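Local coordinates for protein arabinan endo-1,5-alpha-l-arabinosidase A (Cellvibrio cellulosa, PDB 1GYD) that hydrolyses alpha-1,5-linked arabinofuranosyl bonds of linear arabinan, releasing almost exclusively arabinotriose, as a family 43 glycoside hydrolase with a five-bladed beta-propeller fold, at residues Lys51-Ser56 and Thr86-Val91; Lys252-Leu257 and Lys304-Tyr309. One frame throughout, in Å; residues are numbered along the deposited sequence. Where two conformers were deposited one is given.

In the fold
Contact 1 and contact 2 sit on opposite sides of the centre of a five-bladed beta-propeller, their own centres about 33 Å apart and their nearest atoms about 19 Å apart. In each, a very short helix packs on a blade strand: helix 50-53 on strand 87-94 in contact 1, helix 305-308 on strand 254-265 in contact 2. Contact 1 is the closer to the probable substrate site: the side chains of Ser87 and Thr86 lie about 3 Å and 4 Å from those of Asn123 and Lys84, both probable substrate-binding residues. In contact 2 the Trp254 side chain is about 8 Å from that of Gln284, which probably binds substrate, and the Leu257 side chain about 9 Å from that of His259, a probable calcium ligand.

Contact 1 of 2, residues Lys51-Ser56 and Thr86-Val91; sequences KRVSPS and TSAIGV
Val53, the last residue of helix 50-53, lays its CG1 methyl against the backbone of strand 87-94, with Val53 CG1 3.7 Å from Ser87 C. CG1 is anti to the backbone N (chi1 172°) and CG2 anti to the carbonyl carbon, and both methyls reach Ala88, whose CB lies 4.1 Å from Val53 CG1 and 4.2 Å from Val53 CG2. A beta-branched valine suits the place, offering two methyls to the strand from a short stem. Alanine suits its own because its single methyl turns toward the helix yet lets the valine come down on the peptide between Ser87 and Ala88.

Just ahead of Ser87 the contact passes to Thr86, whose CB stands 3.5 Å from Val53 O. This is van der Waals contact, as is the approach of Ser54 CB to Thr86 O at 4.1 Å. Ser54 has already left helical geometry; its OG bonds to the carbonyl oxygen of Ser80 and so ties the end of the helix to the chain beyond strand 72-79.

Ser87 turns its side chain from the helix to the other side of the strand, where the small hydroxyl bonds to Ser80 OG and to Asn123 OD1, the latter from a residue that probably binds substrate. Strand 87-94 runs between strands 72-79 and 107-115 of an antiparallel blade, and the helix lies against one face, with Val53 also touching Glu114 and Ser54 touching Val79.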
ATOM      1  N   LYS A  51     -18.384   8.136  -7.409  1.00 20.82           N
ATOM      2  CA  LYS A  51     -19.396   8.815  -6.578  1.00 21.79           C
ATOM      3  C   LYS A  51     -20.534   7.908  -6.083  1.00 22.13           C
ATOM      4  O   LYS A  51     -21.103   8.153  -5.008  1.00 21.85           O
ATOM      5  CB  LYS A  51     -19.996  10.020  -7.321  1.00 22.03           C
ATOM      6  CG  LYS A  51     -19.063  11.211  -7.327  1.00 23.55           C
ATOM      7  CD  LYS A  51     -19.806  12.531  -7.499  1.00 25.84           C
ATOM      8  CE  LYS A  51     -18.839  13.706  -7.438  1.00 26.61           C
ATOM      9  NZ  LYS A  51     -18.179  13.796  -6.105  1.00 27.86           N
ATOM     10  N   ARG A  52     -20.880   6.874  -6.852  1.00 22.41           N
ATOM     11  CA  ARG A  52     -21.934   5.961  -6.408  1.00 23.20           C
ATOM     12  C   ARG A  52     -21.455   4.998  -5.292  1.00 23.59           C
ATOM     13  O   ARG A  52     -22.254   4.579  -4.483  1.00 24.25           O
ATOM     14  CB  ARG A  52     -22.647   5.284  -7.604  1.00 23.61           C
ATOM     15  CG  ARG A  52     -22.118   3.872  -7.937  0.50 23.22           C
ATOM     16  CD  ARG A  52     -22.659   3.224  -9.230  0.50 23.30           C
ATOM     17  NE  ARG A  52     -21.652   2.441  -9.962  0.50 23.25           N
ATOM     18  CZ  ARG A  52     -21.014   1.348  -9.509  0.50 23.56           C
ATOM     19  NH1 ARG A  52     -20.122   0.740 -10.283  0.50 23.80           N
ATOM     20  NH2 ARG A  52     -21.239   0.846  -8.298  0.50 25.32           N
ATOM     21  N   VAL A  53     -20.161   4.675  -5.251  1.00 23.61           N
ATOM     22  CA  VAL A  53     -19.561   3.983  -4.102  1.00 24.14           C
ATOM     23  C   VAL A  53     -19.449   4.921  -2.888  1.00 25.18           C
ATOM     24  O   VAL A  53     -19.729   4.531  -1.762  1.00 24.64           O
ATOM     25  CB  VAL A  53     -18.162   3.429  -4.457  1.00 23.77           C
ATOM     26  CG1 VAL A  53     -17.441   2.879  -3.230  1.00 23.74           C
ATOM     27  CG2 VAL A  53     -18.275   2.341  -5.521  1.00 23.64           C
ATOM     28  N   SER A  54     -19.035   6.157  -3.125  1.00 26.34           N
ATOM     29  CA  SER A  54     -18.757   7.102  -2.052  1.00 27.77           C
ATOM     30  C   SER A  54     -19.270   8.456  -2.451  1.00 28.39           C
ATOM     31  O   SER A  54     -18.558   9.196  -3.114  1.00 28.60           O
ATOM     32  CB  SER A  54     -17.251   7.192  -1.784  1.00 28.43           C
ATOM     33  OG  SER A  54     -16.948   8.265  -0.900  1.00 29.13           O
ATOM     34  N   PRO A  55     -20.516   8.762  -2.076  1.00 29.09           N
ATOM     35  CA  PRO A  55     -21.192  10.011  -2.459  1.00 29.15           C
ATOM     36  C   PRO A  55     -20.412  11.303  -2.183  1.00 29.49           C
ATOM     37  O   PRO A  55     -20.461  12.262  -2.976  1.00 28.83           O
ATOM     38  CB  PRO A  55     -22.467   9.988  -1.603  1.00 29.54           C
ATOM     39  CG  PRO A  55     -22.717   8.555  -1.296  1.00 29.40           C
ATOM     40  CD  PRO A  55     -21.383   7.883  -1.268  1.00 29.27           C
ATOM     41  N   SER A  56     -19.701  11.315  -1.062  1.00 29.74           N
ATOM     42  CA  SER A  56     -18.959  12.492  -0.589  1.00 29.85           C
ATOM     43  C   SER A  56     -17.564  12.621  -1.244  1.00 29.60           C
ATOM     44  O   SER A  56     -16.834  13.592  -1.005  1.00 29.72           O
ATOM     45  CB  SER A  56     -18.777  12.374   0.927  1.00 30.11           C
ATOM     46  OG  SER A  56     -18.090  11.153   1.243  1.00 29.76           O
ATOM     47  N   THR A  86     -17.633   2.371   2.973  1.00 19.93           N
ATOM     48  CA  THR A  86     -18.165   2.503   1.632  1.00 19.61           C
ATOM     49  C   THR A  86     -16.965   2.736   0.727  1.00 19.52           C
ATOM     50  O   THR A  86     -16.570   3.869   0.472  1.00 19.20           O
ATOM     51  CB  THR A  86     -19.128   3.687   1.544  1.00 19.53           C
ATOM     52  OG1 THR A  86     -18.449   4.879   1.980  1.00 18.74           O
ATOM     53  CG2 THR A  86     -20.310   3.489   2.490  1.00 20.23           C
ATOM     54  N   SER A  87     -16.374   1.651   0.258  1.00 19.86           N
ATOM     55  CA  SER A  87     -15.080   1.721  -0.383  1.00 19.59           C
ATOM     56  C   SER A  87     -15.028   0.719  -1.517  1.00 20.80           C
ATOM     57  O   SER A  87     -15.757  -0.276  -1.515  1.00 21.50           O
ATOM     58  CB  SER A  87     -13.978   1.429   0.642  1.00 19.93           C
ATOM     59  OG  SER A  87     -14.042   2.295   1.773  1.00 17.41           O
ATOM     60  N   ALA A  88     -14.189   0.998  -2.506  1.00 21.37           N
ATOM     61  CA  ALA A  88     -13.851   0.007  -3.523  1.00 21.25           C
ATOM     62  C   ALA A  88     -12.434   0.198  -4.051  1.00 21.27           C
ATOM     63  O   ALA A  88     -11.842   1.264  -3.971  1.00 21.73           O
ATOM     64  CB  ALA A  88     -14.865   0.050  -4.663  1.00 21.63           C
ATOM     65  N   ILE A  89     -11.893  -0.866  -4.607  1.00 21.60           N
ATOM     66  CA  ILE A  89     -10.565  -0.839  -5.176  1.00 21.05           C
ATOM     67  C   ILE A  89     -10.747  -1.045  -6.649  1.00 20.16           C
ATOM     68  O   ILE A  89     -11.352  -2.019  -7.067  1.00 20.30           O
ATOM     69  CB  ILE A  89      -9.689  -1.919  -4.548  1.00 19.85           C
ATOM     70  CG1 ILE A  89      -9.296  -1.481  -3.148  1.00 19.22           C
ATOM     71  CG2 ILE A  89      -8.409  -2.131  -5.356  1.00 21.92           C
ATOM     72  CD1 ILE A  89      -8.763  -2.536  -2.271  1.00 15.31           C
ATOM     73  N   GLY A  90     -10.237  -0.105  -7.427  1.00 20.32           N
ATOM     74  CA  GLY A  90     -10.311  -0.189  -8.869  1.00 19.72           C
ATOM     75  C   GLY A  90      -8.961  -0.462  -9.500  1.00 19.56           C
ATOM     76  O   GLY A  90      -7.913  -0.430  -8.844  1.00 19.06           O
ATOM     77  N   VAL A  91      -8.982  -0.732 -10.792  1.00 19.21           N
ATOM     78  CA  VAL A  91      -7.749  -0.882 -11.518  1.00 19.42           C
ATOM     79  C   VAL A  91      -7.854  -0.275 -12.896  1.00 19.39           C
ATOM     80  O   VAL A  91      -8.826  -0.503 -13.635  1.00 19.82           O
ATOM     81  CB  VAL A  91      -7.279  -2.357 -11.614  1.00 20.01           C
ATOM     82  CG1 VAL A  91      -8.146  -3.179 -12.589  1.00 19.65           C
ATOM     83  CG2 VAL A  91      -5.812  -2.400 -12.033  1.00 20.88           C
TER

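Contact 2 of 2, residues Lys252-Leu257 and Lys304-Tyr309; sequences KRWVGL and KELDSY
Asp307 draws together two neighbouring side chains of the other segment, Arg253 and Trp254. Its CG is anti to the carbonyl carbon (chi1 -54°), which brings the carboxylate in at the edges of both the indole and the guanidinium group. Trp254 NE1 gives a nearly straight bond to Asp307 OD1 (2.9 Å, 167°), reaching that oxygen from above the carboxylate plane. Arg253 NH1 bonds Asp307 OD2 on its syn side at 3.0 Å and lies 2.8 Å from Asp307 OD1, where the hydrogen bond is weak. The arginine chain, bent at chi2 and chi3, forms this salt bridge. A carboxylate suits the place, since one oxygen serves the indole N-H while the pair meets the cation.

Leu306 CB lies over one face of the Trp254 indole, toward the rim, as a CH-pi contact 3.8 Å from the centroid of its five-membered ring. Tryptophan suits both partners, with an apolar face for Leu306 and an N-H at the edge for Asp307; together they should fix the ring's rotation. Leu306 CD1 meets Leu257 CD2 at 3.7 Å, the two side chains crossing at about a right angle.

The helix follows strand 299-300, at one edge of an antiparallel blade, and packs against the start of strand 254-265 at the other edge. Through Leu257 and Leu306, which both touch Ile248 of strand 245-248, it also meets the neighbouring blade of the five-bladed propeller.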
ATOM      1  N   LYS A 252      11.245  11.944  17.870  1.00 21.32           N
ATOM      2  CA  LYS A 252      10.845  13.352  18.059  1.00 21.33           C
ATOM      3  C   LYS A 252      10.739  14.124  16.748  1.00 21.03           C
ATOM      4  O   LYS A 252      10.013  15.122  16.650  1.00 20.66           O
ATOM      5  CB  LYS A 252      11.872  14.122  18.901  1.00 21.81           C
ATOM      6  CG  LYS A 252      12.129  13.626  20.311  1.00 23.36           C
ATOM      7  CD  LYS A 252      13.290  14.425  20.912  1.00 24.90           C
ATOM      8  CE  LYS A 252      13.681  13.975  22.312  1.00 25.43           C
ATOM      9  NZ  LYS A 252      14.663  14.926  22.901  1.00 26.54           N
ATOM     10  N   ARG A 253      11.525  13.695  15.770  1.00 20.73           N
ATOM     11  CA  ARG A 253      11.663  14.405  14.507  1.00 20.95           C
ATOM     12  C   ARG A 253      10.669  13.889  13.458  1.00 20.82           C
ATOM     13  O   ARG A 253      10.217  14.663  12.607  1.00 20.53           O
ATOM     14  CB  ARG A 253      13.113  14.300  14.000  1.00 21.06           C
ATOM     15  CG  ARG A 253      13.972  15.588  14.180  1.00 22.11           C
ATOM     16  CD  ARG A 253      15.083  15.578  15.267  1.00 23.71           C
ATOM     17  NE  ARG A 253      15.587  14.253  15.649  1.00 25.42           N
ATOM     18  CZ  ARG A 253      16.171  13.383  14.827  1.00 26.86           C
ATOM     19  NH1 ARG A 253      16.333  13.672  13.546  1.00 27.70           N
ATOM     20  NH2 ARG A 253      16.583  12.201  15.283  1.00 26.57           N
ATOM     21  N   TRP A 254      10.337  12.597  13.532  1.00 20.53           N
ATOM     22  CA  TRP A 254       9.390  11.957  12.625  1.00 20.81           C
ATOM     23  C   TRP A 254       8.281  11.285  13.418  1.00 20.60           C
ATOM     24  O   TRP A 254       8.416  10.142  13.853  1.00 20.17           O
ATOM     25  CB  TRP A 254      10.092  10.921  11.745  1.00 21.14           C
ATOM     26  CG  TRP A 254      11.189  11.539  11.006  1.00 21.29           C
ATOM     27  CD1 TRP A 254      12.503  11.528  11.348  1.00 22.37           C
ATOM     28  CD2 TRP A 254      11.083  12.312   9.816  1.00 20.73           C
ATOM     29  NE1 TRP A 254      13.236  12.247  10.434  1.00 22.53           N
ATOM     30  CE2 TRP A 254      12.389  12.745   9.480  1.00 21.74           C
ATOM     31  CE3 TRP A 254      10.023  12.687   8.990  1.00 21.29           C
ATOM     32  CZ2 TRP A 254      12.665  13.531   8.353  1.00 20.88           C
ATOM     33  CZ3 TRP A 254      10.292  13.477   7.864  1.00 21.71           C
ATOM     34  CH2 TRP A 254      11.611  13.888   7.560  1.00 21.76           C
ATOM     35  N   VAL A 255       7.183  12.010  13.607  1.00 20.29           N
ATOM     36  CA  VAL A 255       6.099  11.543  14.455  1.00 19.89           C
ATOM     37  C   VAL A 255       5.106  10.776  13.583  1.00 19.74           C
ATOM     38  O   VAL A 255       4.291  11.371  12.843  1.00 18.89           O
ATOM     39  CB  VAL A 255       5.434  12.699  15.202  1.00 19.72           C
ATOM     40  CG1 VAL A 255       4.305  12.189  16.078  1.00 20.12           C
ATOM     41  CG2 VAL A 255       6.476  13.424  16.061  1.00 19.81           C
ATOM     42  N   GLY A 256       5.219   9.451  13.661  1.00 18.72           N
ATOM     43  CA  GLY A 256       4.382   8.559  12.892  1.00 18.85           C
ATOM     44  C   GLY A 256       4.905   8.373  11.483  1.00 18.79           C
ATOM     45  O   GLY A 256       5.394   9.321  10.868  1.00 18.62           O
ATOM     46  N   LEU A 257       4.807   7.143  10.982  1.00 18.55           N
ATOM     47  CA  LEU A 257       5.267   6.783   9.640  1.00 18.73           C
ATOM     48  C   LEU A 257       4.703   5.430   9.240  1.00 18.91           C
ATOM     49  O   LEU A 257       4.357   4.622  10.112  1.00 19.26           O
ATOM     50  CB  LEU A 257       6.804   6.730   9.578  1.00 18.20           C
ATOM     51  CG  LEU A 257       7.559   5.958  10.676  1.00 19.20           C
ATOM     52  CD1 LEU A 257       7.452   4.474  10.535  1.00 19.65           C
ATOM     53  CD2 LEU A 257       9.032   6.345  10.668  1.00 20.51           C
ATOM     54  N   LYS A 304      17.931   6.235  11.193  1.00 22.73           N
ATOM     55  CA  LYS A 304      18.668   7.468  10.885  1.00 22.51           C
ATOM     56  C   LYS A 304      18.484   7.900   9.420  1.00 22.08           C
ATOM     57  O   LYS A 304      18.644   9.082   9.110  1.00 21.83           O
ATOM     58  CB  LYS A 304      20.157   7.304  11.217  1.00 22.35           C
ATOM     59  CG  LYS A 304      20.507   7.551  12.686  1.00 22.81           C
ATOM     60  CD  LYS A 304      21.316   6.407  13.335  1.00 24.63           C
ATOM     61  CE  LYS A 304      22.593   6.041  12.577  1.00 24.64           C
ATOM     62  NZ  LYS A 304      23.265   4.810  13.135  1.00 25.11           N
ATOM     63  N   GLU A 305      18.139   6.952   8.538  1.00 21.62           N
ATOM     64  CA  GLU A 305      17.849   7.244   7.127  1.00 21.40           C
ATOM     65  C   GLU A 305      16.555   8.035   6.901  1.00 21.22           C
ATOM     66  O   GLU A 305      16.326   8.541   5.806  1.00 20.49           O
ATOM     67  CB  GLU A 305      17.842   5.963   6.282  1.00 21.24           C
ATOM     68  CG  GLU A 305      19.252   5.476   5.961  1.00 22.01           C
ATOM     69  CD  GLU A 305      19.295   4.119   5.277  1.00 22.73           C
ATOM     70  OE1 GLU A 305      18.244   3.631   4.825  1.00 23.04           O
ATOM     71  OE2 GLU A 305      20.394   3.538   5.196  1.00 24.18           O
ATOM     72  N   LEU A 306      15.713   8.114   7.928  1.00 21.14           N
ATOM     73  CA  LEU A 306      14.605   9.063   7.951  1.00 21.05           C
ATOM     74  C   LEU A 306      15.142  10.491   7.792  1.00 20.84           C
ATOM     75  O   LEU A 306      14.499  11.337   7.175  1.00 20.82           O
ATOM     76  CB  LEU A 306      13.800   8.926   9.253  1.00 21.00           C
ATOM     77  CG  LEU A 306      13.079   7.595   9.485  1.00 21.03           C
ATOM     78  CD1 LEU A 306      12.572   7.500  10.934  1.00 20.29           C
ATOM     79  CD2 LEU A 306      11.937   7.404   8.467  1.00 20.69           C
ATOM     80  N   ASP A 307      16.330  10.747   8.339  1.00 20.88           N
ATOM     81  CA  ASP A 307      17.020  12.048   8.168  1.00 20.44           C
ATOM     82  C   ASP A 307      17.910  12.134   6.926  1.00 20.40           C
ATOM     83  O   ASP A 307      17.867  13.120   6.220  1.00 20.89           O
ATOM     84  CB  ASP A 307      17.878  12.367   9.389  1.00 20.17           C
ATOM     85  CG  ASP A 307      17.102  12.306  10.683  1.00 19.31           C
ATOM     86  OD1 ASP A 307      16.068  12.989  10.793  1.00 19.79           O
ATOM     87  OD2 ASP A 307      17.448  11.610  11.652  1.00 17.19           O
ATOM     88  N   SER A 308      18.720  11.110   6.669  1.00 20.88           N
ATOM     89  CA  SER A 308      19.722  11.148   5.585  1.00 21.00           C
ATOM     90  C   SER A 308      19.118  11.048   4.173  1.00 21.25           C
ATOM     91  O   SER A 308      19.689  11.575   3.217  1.00 20.80           O
ATOM     92  CB  SER A 308      20.806  10.071   5.792  1.00 20.93           C
ATOM     93  OG  SER A 308      20.363   8.761   5.440  1.00 20.12           O
ATOM     94  N   TYR A 309      17.974  10.376   4.042  1.00 21.58           N
ATOM     95  CA  TYR A 309      17.213  10.416   2.789  1.00 22.29           C
ATOM     96  C   TYR A 309      16.461  11.741   2.691  1.00 22.37           C
ATOM     97  O   TYR A 309      15.571  12.039   3.491  1.00 22.57           O
ATOM     98  CB  TYR A 309      16.211   9.249   2.623  1.00 22.56           C
ATOM     99  CG  TYR A 309      15.557   9.305   1.241  1.00 23.86           C
ATOM    100  CD1 TYR A 309      16.181   8.733   0.119  1.00 23.69           C
ATOM    101  CD2 TYR A 309      14.358  10.004   1.039  1.00 23.04           C
ATOM    102  CE1 TYR A 309      15.599   8.811  -1.154  1.00 23.50           C
ATOM    103  CE2 TYR A 309      13.780  10.085  -0.222  1.00 22.92           C
ATOM    104  CZ  TYR A 309      14.396   9.487  -1.315  1.00 23.57           C
ATOM    105  OH  TYR A 309      13.821   9.577  -2.568  1.00 23.54           O
TER